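Side-chain contacts in D-alanyl-lipoteichoic acid synthetase (Streptococcus pneumoniae, PDB 3BMA), which probably takes part in adding D-alanine to lipoteichoic acid at the cell membrane during cell wall biogenesis: residues L280-F285 / R322-S327; Q86-Q91 / Q144-R149. The protein carries 1 engineered substitution. All blocks are in the same frame, centred on the assembly; numbering follows the deposited sequence.

Both contacts are buried helix-to-helix packings, and helix 274-287 ties them together. It supplies one partner of contact 1 and also touches both helices of contact 2, with L280 reaching Y87, Y145 and A146. Contact 1 joins that helix to helix 311-326 beside strand 291-296 of the central parallel sheet; contact 2 joins helix 83-90 to helix 141-153, with helices 127-136 and 160-167 packed around it. Their chemistry differs accordingly: leucine methyls and a glutamine chain meet in contact 1, whereas in contact 2 two aromatic rings close on one alanine. The centres lie about 15 Å apart.

Contact 1. Residues L280-F285 / R322-S327; sequences LVLTQF and RYQLES
L282 meets L325 and Q324 in a small apolar contact between two helices. L282 CD2 lies 3.8 Å from L325 CD2, and the same L325 methyl also stands 3.9 Å from L282 CD1, so one methyl is set against both branches of the opposite leucine. The two side chains run at about a right angle. The CB of L282 already points at the other helix, while of L325 only the CD2 branch makes the touch. Q324 adds its aliphatic part, CG sitting 4.2 Å from L282 CD1.

The helices 274-287 and 311-326 pack side by side on strand 291-296, with L282 and L325 both against F294 of that strand. The strand belongs to a parallel five-stranded sheet, the alpha/beta core expected of a DltD protein in the SGNH hydrolase clan. Helix 311-326 lies in the beta-alpha-beta crossover that leads from strand 291-296 to its parallel neighbour 333-335.

Polar bonds join the same two helices one or two turns before L282. Q324 is extended, with CG anti to its backbone N (chi1 -167°), and this carries its amide past L282 to helix 274-287. There NE2 bonds to Y275 O and Q279 OE1, while OE1 accepts from W388 NE1, so both ends of the buried amide are held.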
ATOM      1  N   LEU C 280     -21.534  -2.491  25.795  1.00 31.79           N
ATOM      2  CA  LEU C 280     -20.457  -1.911  24.989  1.00 27.57           C
ATOM      3  C   LEU C 280     -19.859  -0.694  25.673  1.00 27.60           C
ATOM      4  O   LEU C 280     -18.640  -0.570  25.778  1.00 31.24           O
ATOM      5  CB  LEU C 280     -20.963  -1.521  23.601  1.00 23.70           C
ATOM      6  CG  LEU C 280     -21.265  -2.667  22.638  1.00 30.52           C
ATOM      7  CD1 LEU C 280     -21.962  -2.136  21.418  1.00 31.43           C
ATOM      8  CD2 LEU C 280     -19.986  -3.372  22.245  1.00  6.37           C
ATOM      9  N   VAL C 281     -20.736   0.197  26.123  1.00 25.90           N
ATOM     10  CA  VAL C 281     -20.355   1.401  26.849  1.00 24.70           C
ATOM     11  C   VAL C 281     -19.573   1.065  28.130  1.00 29.57           C
ATOM     12  O   VAL C 281     -18.479   1.593  28.342  1.00 37.38           O
ATOM     13  CB  VAL C 281     -21.612   2.260  27.150  1.00 24.84           C
ATOM     14  CG1 VAL C 281     -21.356   3.286  28.244  1.00 20.17           C
ATOM     15  CG2 VAL C 281     -22.104   2.940  25.881  1.00 23.18           C
ATOM     16  N   LEU C 282     -20.119   0.162  28.949  1.00 28.23           N
ATOM     17  CA  LEU C 282     -19.514  -0.228  30.229  1.00 26.44           C
ATOM     18  C   LEU C 282     -18.129  -0.832  30.059  1.00 30.41           C
ATOM     19  O   LEU C 282     -17.236  -0.563  30.866  1.00 32.74           O
ATOM     20  CB  LEU C 282     -20.422  -1.201  30.997  1.00 21.20           C
ATOM     21  CG  LEU C 282     -21.841  -0.720  31.334  1.00 24.11           C
ATOM     22  CD1 LEU C 282     -22.626  -1.791  32.065  1.00 32.21           C
ATOM     23  CD2 LEU C 282     -21.828   0.577  32.133  1.00 24.70           C
ATOM     24  N   THR C 283     -17.963  -1.633  29.002  1.00 25.65           N
ATOM     25  CA  THR C 283     -16.665  -2.204  28.625  1.00 29.54           C
ATOM     26  C   THR C 283     -15.659  -1.111  28.278  1.00 31.97           C
ATOM     27  O   THR C 283     -14.503  -1.172  28.704  1.00 35.97           O
ATOM     28  CB  THR C 283     -16.796  -3.181  27.434  1.00 20.06           C
ATOM     29  OG1 THR C 283     -17.799  -4.158  27.733  1.00 21.58           O
ATOM     30  CG2 THR C 283     -15.483  -3.894  27.160  1.00 30.51           C
ATOM     31  N   GLN C 284     -16.110  -0.108  27.524  1.00 33.09           N
ATOM     32  CA  GLN C 284     -15.266   1.031  27.177  1.00 32.31           C
ATOM     33  C   GLN C 284     -14.880   1.839  28.417  1.00 33.76           C
ATOM     34  O   GLN C 284     -13.741   2.293  28.536  1.00 37.10           O
ATOM     35  CB  GLN C 284     -15.939   1.928  26.133  1.00 30.67           C
ATOM     36  CG  GLN C 284     -14.962   2.858  25.416  1.00 26.45           C
ATOM     37  CD  GLN C 284     -13.770   2.109  24.838  1.00 35.88           C
ATOM     38  OE1 GLN C 284     -13.922   1.247  23.970  1.00 23.75           O
ATOM     39  NE2 GLN C 284     -12.578   2.433  25.322  1.00 29.63           N
ATOM     40  N   PHE C 285     -15.830   1.985  29.339  1.00 29.34           N
ATOM     41  CA  PHE C 285     -15.591   2.646  30.624  1.00 31.38           C
ATOM     42  C   PHE C 285     -14.542   1.916  31.469  1.00 28.09           C
ATOM     43  O   PHE C 285     -13.749   2.547  32.165  1.00 34.93           O
ATOM     44  CB  PHE C 285     -16.898   2.783  31.417  1.00 23.85           C
ATOM     45  CG  PHE C 285     -17.811   3.885  30.928  1.00 33.42           C
ATOM     46  CD1 PHE C 285     -17.415   4.766  29.916  1.00 26.53           C
ATOM     47  CD2 PHE C 285     -19.060   4.068  31.516  1.00 22.71           C
ATOM     48  CE1 PHE C 285     -18.256   5.793  29.493  1.00 20.77           C
ATOM     49  CE2 PHE C 285     -19.907   5.094  31.098  1.00 22.41           C
ATOM     50  CZ  PHE C 285     -19.508   5.952  30.082  1.00 19.36           C
ATOM     51  N   ARG C 322     -29.653  -1.668  37.236  1.00 35.17           N
ATOM     52  CA  ARG C 322     -28.775  -1.535  38.397  1.00 27.27           C
ATOM     53  C   ARG C 322     -27.919  -2.774  38.639  1.00 28.43           C
ATOM     54  O   ARG C 322     -26.766  -2.650  39.034  1.00 36.83           O
ATOM     55  CB  ARG C 322     -29.582  -1.203  39.652  1.00 29.89           C
ATOM     56  CG  ARG C 322     -30.077   0.246  39.743  1.00 26.62           C
ATOM     57  CD  ARG C 322     -30.653   0.522  41.127  1.00 36.20           C
ATOM     58  NE  ARG C 322     -29.603   0.569  42.144  1.00 41.24           N
ATOM     59  CZ  ARG C 322     -29.333   1.624  42.908  1.00 39.79           C
ATOM     60  NH1 ARG C 322     -30.050   2.731  42.808  1.00 31.59           N
ATOM     61  NH2 ARG C 322     -28.349   1.566  43.792  1.00 49.30           N
ATOM     62  N   TYR C 323     -28.473  -3.957  38.384  1.00 31.28           N
ATOM     63  CA  TYR C 323     -27.713  -5.197  38.527  1.00 38.26           C
ATOM     64  C   TYR C 323     -26.550  -5.282  37.542  1.00 38.41           C
ATOM     65  O   TYR C 323     -25.450  -5.670  37.922  1.00 41.48           O
ATOM     66  CB  TYR C 323     -28.604  -6.432  38.404  1.00 40.47           C
ATOM     67  CG  TYR C 323     -27.836  -7.729  38.560  1.00 47.19           C
ATOM     68  CD1 TYR C 323     -27.382  -8.146  39.816  1.00 44.48           C
ATOM     69  CD2 TYR C 323     -27.546  -8.531  37.454  1.00 44.60           C
ATOM     70  CE1 TYR C 323     -26.666  -9.325  39.965  1.00 45.00           C
ATOM     71  CE2 TYR C 323     -26.829  -9.716  37.593  1.00 50.04           C
ATOM     72  CZ  TYR C 323     -26.395 -10.107  38.851  1.00 49.04           C
ATOM     73  OH  TYR C 323     -25.687 -11.275  38.994  1.00 48.78           O
ATOM     74  N   GLN C 324     -26.802  -4.909  36.288  1.00 43.09           N
ATOM     75  CA  GLN C 324     -25.772  -4.896  35.246  1.00 39.47           C
ATOM     76  C   GLN C 324     -24.625  -3.951  35.603  1.00 36.20           C
ATOM     77  O   GLN C 324     -23.454  -4.278  35.403  1.00 39.88           O
ATOM     78  CB  GLN C 324     -26.379  -4.507  33.896  1.00 40.23           C
ATOM     79  CG  GLN C 324     -25.454  -4.767  32.706  1.00 42.43           C
ATOM     80  CD  GLN C 324     -26.133  -4.582  31.360  1.00 40.14           C
ATOM     81  OE1 GLN C 324     -27.319  -4.247  31.279  1.00 34.18           O
ATOM     82  NE2 GLN C 324     -25.379  -4.805  30.292  1.00 28.98           N
ATOM     83  N   LEU C 325     -24.974  -2.790  36.148  1.00 29.48           N
ATOM     84  CA  LEU C 325     -23.988  -1.815  36.595  1.00 33.22           C
ATOM     85  C   LEU C 325     -23.237  -2.304  37.833  1.00 35.08           C
ATOM     86  O   LEU C 325     -22.015  -2.461  37.795  1.00 42.57           O
ATOM     87  CB  LEU C 325     -24.652  -0.464  36.883  1.00 27.07           C
ATOM     88  CG  LEU C 325     -25.522   0.208  35.817  1.00 34.99           C
ATOM     89  CD1 LEU C 325     -26.065   1.533  36.338  1.00 30.69           C
ATOM     90  CD2 LEU C 325     -24.753   0.420  34.523  1.00 32.07           C
ATOM     91  N   GLU C 326     -23.980  -2.571  38.908  1.00 35.79           N
ATOM     92  CA  GLU C 326     -23.399  -2.845  40.227  1.00 36.71           C
ATOM     93  C   GLU C 326     -22.666  -4.175  40.365  1.00 36.29           C
ATOM     94  O   GLU C 326     -21.686  -4.252  41.106  1.00 41.07           O
ATOM     95  CB  GLU C 326     -24.448  -2.695  41.330  1.00 35.45           C
ATOM     96  CG  GLU C 326     -24.745  -1.248  41.662  1.00 46.55           C
ATOM     97  CD  GLU C 326     -25.909  -1.071  42.613  1.00 53.90           C
ATOM     98  OE1 GLU C 326     -27.015  -1.574  42.321  1.00 52.84           O
ATOM     99  OE2 GLU C 326     -25.717  -0.406  43.654  1.00 60.02           O
ATOM    100  N   SER C 327     -23.113  -5.207  39.650  1.00 33.40           N
ATOM    101  CA  SER C 327     -22.434  -6.509  39.695  1.00 35.18           C
ATOM    102  C   SER C 327     -21.090  -6.480  38.973  1.00 36.44           C
ATOM    103  O   SER C 327     -20.300  -7.418  39.075  1.00 40.90           O
ATOM    104  CB  SER C 327     -23.314  -7.632  39.136  1.00 36.65           C
ATOM    105  OG  SER C 327     -23.446  -7.539  37.730  1.00 37.19           O
TER

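Contact 2. Residues Q86-Q91 / Q144-R149; sequences QYFGMQ and QYAATR
A146 meets two aromatic side chains, Y87 and F88, through its methyl and, for F88, its carbonyl oxygen as well. Y87 CE2 lies 4.0 Å from A146 CB, the methyl standing obliquely to the ring. F88 comes in with its far end: CZ is 4.1 Å from A146 CB and 3.8 Å from A146 O, and the carbonyl oxygen sits at the ring edge, near its plane. The two first torsions differ, Y87 having CG anti to its backbone N (chi1 -179°) and F88 having CG anti to the carbonyl carbon (chi1 -73°), and the adjacent rings converge on A146. Y87 CD2 also lies over one face of the F88 ring, toward its rim.

The CA atoms of Y87 and A146 are 8.9 Å apart, the shortest such distance between the two segments, and the aromatic rings span the gap. Helix 83-90 follows strand 72-76 of the parallel sheet in this alpha/beta fold, and Q86 NE2 bonds back to L76 O on that strand.

In the next shell, Q91 NE2 bonds to Y87 O at 3.1 Å from above the carbonyl plane, and the same NE2 lies over one face of the Y87 ring, offset toward its rim. F88 makes edge-to-face pairs with F125 and F133, and F133 touches A146 too. On either side of A146 in the sequence, Y145 OH and R149 NH2 both reach the carboxylate of D277 on helix 274-287, the arginine as a salt bridge.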
ATOM      1  N   GLN C  86     -23.527   6.204  21.411  1.00 30.00           N
ATOM      2  CA  GLN C  86     -22.556   6.729  22.371  1.00 26.79           C
ATOM      3  C   GLN C  86     -21.234   5.983  22.279  1.00 22.30           C
ATOM      4  O   GLN C  86     -20.178   6.606  22.237  1.00 21.00           O
ATOM      5  CB  GLN C  86     -23.097   6.702  23.811  1.00 26.76           C
ATOM      6  CG  GLN C  86     -24.319   7.604  24.090  1.00 21.44           C
ATOM      7  CD  GLN C  86     -24.050   9.101  23.964  1.00 22.20           C
ATOM      8  OE1 GLN C  86     -22.917   9.539  23.779  1.00 32.95           O
ATOM      9  NE2 GLN C  86     -25.111   9.892  24.064  1.00 24.94           N
ATOM     10  N   TYR C  87     -21.308   4.653  22.218  1.00 17.74           N
ATOM     11  CA  TYR C  87     -20.129   3.807  22.054  1.00 20.07           C
ATOM     12  C   TYR C  87     -19.271   4.222  20.867  1.00 18.35           C
ATOM     13  O   TYR C  87     -18.053   4.361  20.999  1.00 29.42           O
ATOM     14  CB  TYR C  87     -20.517   2.332  21.917  1.00 21.74           C
ATOM     15  CG  TYR C  87     -19.323   1.417  21.778  1.00 29.77           C
ATOM     16  CD1 TYR C  87     -18.490   1.165  22.867  1.00 26.03           C
ATOM     17  CD2 TYR C  87     -19.015   0.813  20.560  1.00 24.21           C
ATOM     18  CE1 TYR C  87     -17.394   0.330  22.754  1.00 30.32           C
ATOM     19  CE2 TYR C  87     -17.907  -0.019  20.433  1.00 28.66           C
ATOM     20  CZ  TYR C  87     -17.105  -0.256  21.537  1.00 23.14           C
ATOM     21  OH  TYR C  87     -16.010  -1.083  21.435  1.00 34.89           O
ATOM     22  N   PHE C  88     -19.910   4.432  19.719  1.00 25.55           N
ATOM     23  CA  PHE C  88     -19.197   4.805  18.501  1.00 23.33           C
ATOM     24  C   PHE C  88     -18.634   6.221  18.566  1.00 21.25           C
ATOM     25  O   PHE C  88     -17.538   6.478  18.071  1.00 25.81           O
ATOM     26  CB  PHE C  88     -20.080   4.599  17.266  1.00 11.56           C
ATOM     27  CG  PHE C  88     -20.282   3.152  16.911  1.00 29.24           C
ATOM     28  CD1 PHE C  88     -19.190   2.328  16.664  1.00 20.86           C
ATOM     29  CD2 PHE C  88     -21.558   2.613  16.821  1.00 20.65           C
ATOM     30  CE1 PHE C  88     -19.369   0.990  16.353  1.00 25.24           C
ATOM     31  CE2 PHE C  88     -21.742   1.278  16.501  1.00 25.88           C
ATOM     32  CZ  PHE C  88     -20.646   0.468  16.267  1.00 18.78           C
ATOM     33  N   GLY C  89     -19.377   7.126  19.195  1.00 26.80           N
ATOM     34  CA  GLY C  89     -18.901   8.488  19.447  1.00 12.27           C
ATOM     35  C   GLY C  89     -17.672   8.536  20.340  1.00 21.30           C
ATOM     36  O   GLY C  89     -16.811   9.397  20.156  1.00 28.33           O
ATOM     37  N   MET C  90     -17.597   7.610  21.304  1.00 21.41           N
ATOM     38  CA  MET C  90     -16.465   7.505  22.242  1.00 22.01           C
ATOM     39  C   MET C  90     -15.160   7.151  21.534  1.00 25.70           C
ATOM     40  O   MET C  90     -14.104   7.633  21.927  1.00 30.16           O
ATOM     41  CB  MET C  90     -16.739   6.469  23.342  1.00 25.08           C
ATOM     42  CG  MET C  90     -17.730   6.897  24.427  1.00 27.95           C
ATOM     43  SD  MET C  90     -18.096   5.594  25.638  1.00 16.43           S
ATOM     44  CE  MET C  90     -19.751   6.073  26.095  1.00 14.74           C
ATOM     45  N   GLN C  91     -15.251   6.328  20.483  1.00 33.42           N
ATOM     46  CA  GLN C  91     -14.097   5.874  19.685  1.00 24.83           C
ATOM     47  C   GLN C  91     -13.271   7.012  19.073  1.00 25.82           C
ATOM     48  O   GLN C  91     -12.106   6.822  18.732  1.00 33.80           O
ATOM     49  CB  GLN C  91     -14.548   4.919  18.568  1.00 30.61           C
ATOM     50  CG  GLN C  91     -15.418   3.738  19.011  1.00 28.38           C
ATOM     51  CD  GLN C  91     -14.765   2.877  20.074  1.00 22.86           C
ATOM     52  OE1 GLN C  91     -13.611   2.468  19.946  1.00 33.10           O
ATOM     53  NE2 GLN C  91     -15.507   2.599  21.139  1.00 19.70           N
ATOM     54  N   GLN C 144     -16.824  -7.854  18.298  1.00 35.98           N
ATOM     55  CA  GLN C 144     -17.668  -8.796  17.570  1.00 31.99           C
ATOM     56  C   GLN C 144     -19.146  -8.408  17.644  1.00 38.57           C
ATOM     57  O   GLN C 144     -19.868  -8.512  16.651  1.00 39.82           O
ATOM     58  CB  GLN C 144     -17.452 -10.221  18.097  1.00 35.60           C
ATOM     59  CG  GLN C 144     -18.123 -11.330  17.278  1.00 34.70           C
ATOM     60  CD  GLN C 144     -19.510 -11.699  17.782  1.00 53.91           C
ATOM     61  OE1 GLN C 144     -19.715 -11.917  18.977  1.00 66.03           O
ATOM     62  NE2 GLN C 144     -20.468 -11.778  16.866  1.00 52.65           N
ATOM     63  N   TYR C 145     -19.584  -7.961  18.820  1.00 35.74           N
ATOM     64  CA  TYR C 145     -20.974  -7.568  19.016  1.00 32.37           C
ATOM     65  C   TYR C 145     -21.315  -6.270  18.274  1.00 29.93           C
ATOM     66  O   TYR C 145     -22.370  -6.172  17.642  1.00 34.29           O
ATOM     67  CB  TYR C 145     -21.339  -7.464  20.515  1.00 28.19           C
ATOM     68  CG  TYR C 145     -22.739  -6.935  20.722  1.00 32.64           C
ATOM     69  CD1 TYR C 145     -23.849  -7.752  20.519  1.00 28.40           C
ATOM     70  CD2 TYR C 145     -22.955  -5.601  21.069  1.00 28.08           C
ATOM     71  CE1 TYR C 145     -25.134  -7.258  20.678  1.00 23.79           C
ATOM     72  CE2 TYR C 145     -24.232  -5.100  21.229  1.00 18.88           C
ATOM     73  CZ  TYR C 145     -25.314  -5.929  21.028  1.00 22.11           C
ATOM     74  OH  TYR C 145     -26.585  -5.423  21.176  1.00 28.87           O
ATOM     75  N   ALA C 146     -20.426  -5.284  18.358  1.00 29.17           N
ATOM     76  CA  ALA C 146     -20.661  -3.967  17.758  1.00 25.28           C
ATOM     77  C   ALA C 146     -20.642  -4.008  16.232  1.00 26.14           C
ATOM     78  O   ALA C 146     -21.338  -3.227  15.580  1.00 30.61           O
ATOM     79  CB  ALA C 146     -19.649  -2.953  18.277  1.00 19.08           C
ATOM     80  N   ALA C 147     -19.840  -4.920  15.677  1.00 31.06           N
ATOM     81  CA  ALA C 147     -19.802  -5.157  14.236  1.00 25.25           C
ATOM     82  C   ALA C 147     -21.111  -5.756  13.764  1.00 26.83           C
ATOM     83  O   ALA C 147     -21.615  -5.392  12.700  1.00 27.37           O
ATOM     84  CB  ALA C 147     -18.649  -6.077  13.878  1.00 24.77           C
ATOM     85  N   THR C 148     -21.643  -6.682  14.564  1.00 35.88           N
ATOM     86  CA  THR C 148     -22.920  -7.344  14.301  1.00 31.20           C
ATOM     87  C   THR C 148     -24.052  -6.322  14.275  1.00 30.67           C
ATOM     88  O   THR C 148     -24.887  -6.342  13.372  1.00 36.12           O
ATOM     89  CB  THR C 148     -23.209  -8.430  15.363  1.00 33.50           C
ATOM     90  OG1 THR C 148     -22.091  -9.323  15.448  1.00 24.03           O
ATOM     91  CG2 THR C 148     -24.463  -9.228  15.024  1.00 35.13           C
ATOM     92  N   ARG C 149     -24.057  -5.419  15.253  1.00 32.54           N
ATOM     93  CA  ARG C 149     -25.057  -4.355  15.319  1.00 32.23           C
ATOM     94  C   ARG C 149     -24.955  -3.379  14.153  1.00 31.52           C
ATOM     95  O   ARG C 149     -25.969  -2.842  13.715  1.00 33.36           O
ATOM     96  CB  ARG C 149     -24.969  -3.602  16.646  1.00 32.83           C
ATOM     97  CG  ARG C 149     -25.382  -4.431  17.841  1.00 32.17           C
ATOM     98  CD  ARG C 149     -26.871  -4.706  17.846  1.00 14.78           C
ATOM     99  NE  ARG C 149     -27.614  -3.669  18.552  1.00 35.00           N
ATOM    100  CZ  ARG C 149     -28.931  -3.518  18.480  1.00 39.16           C
ATOM    101  NH1 ARG C 149     -29.659  -4.332  17.727  1.00 29.19           N
ATOM    102  NH2 ARG C 149     -29.525  -2.551  19.163  1.00 42.08           N
TER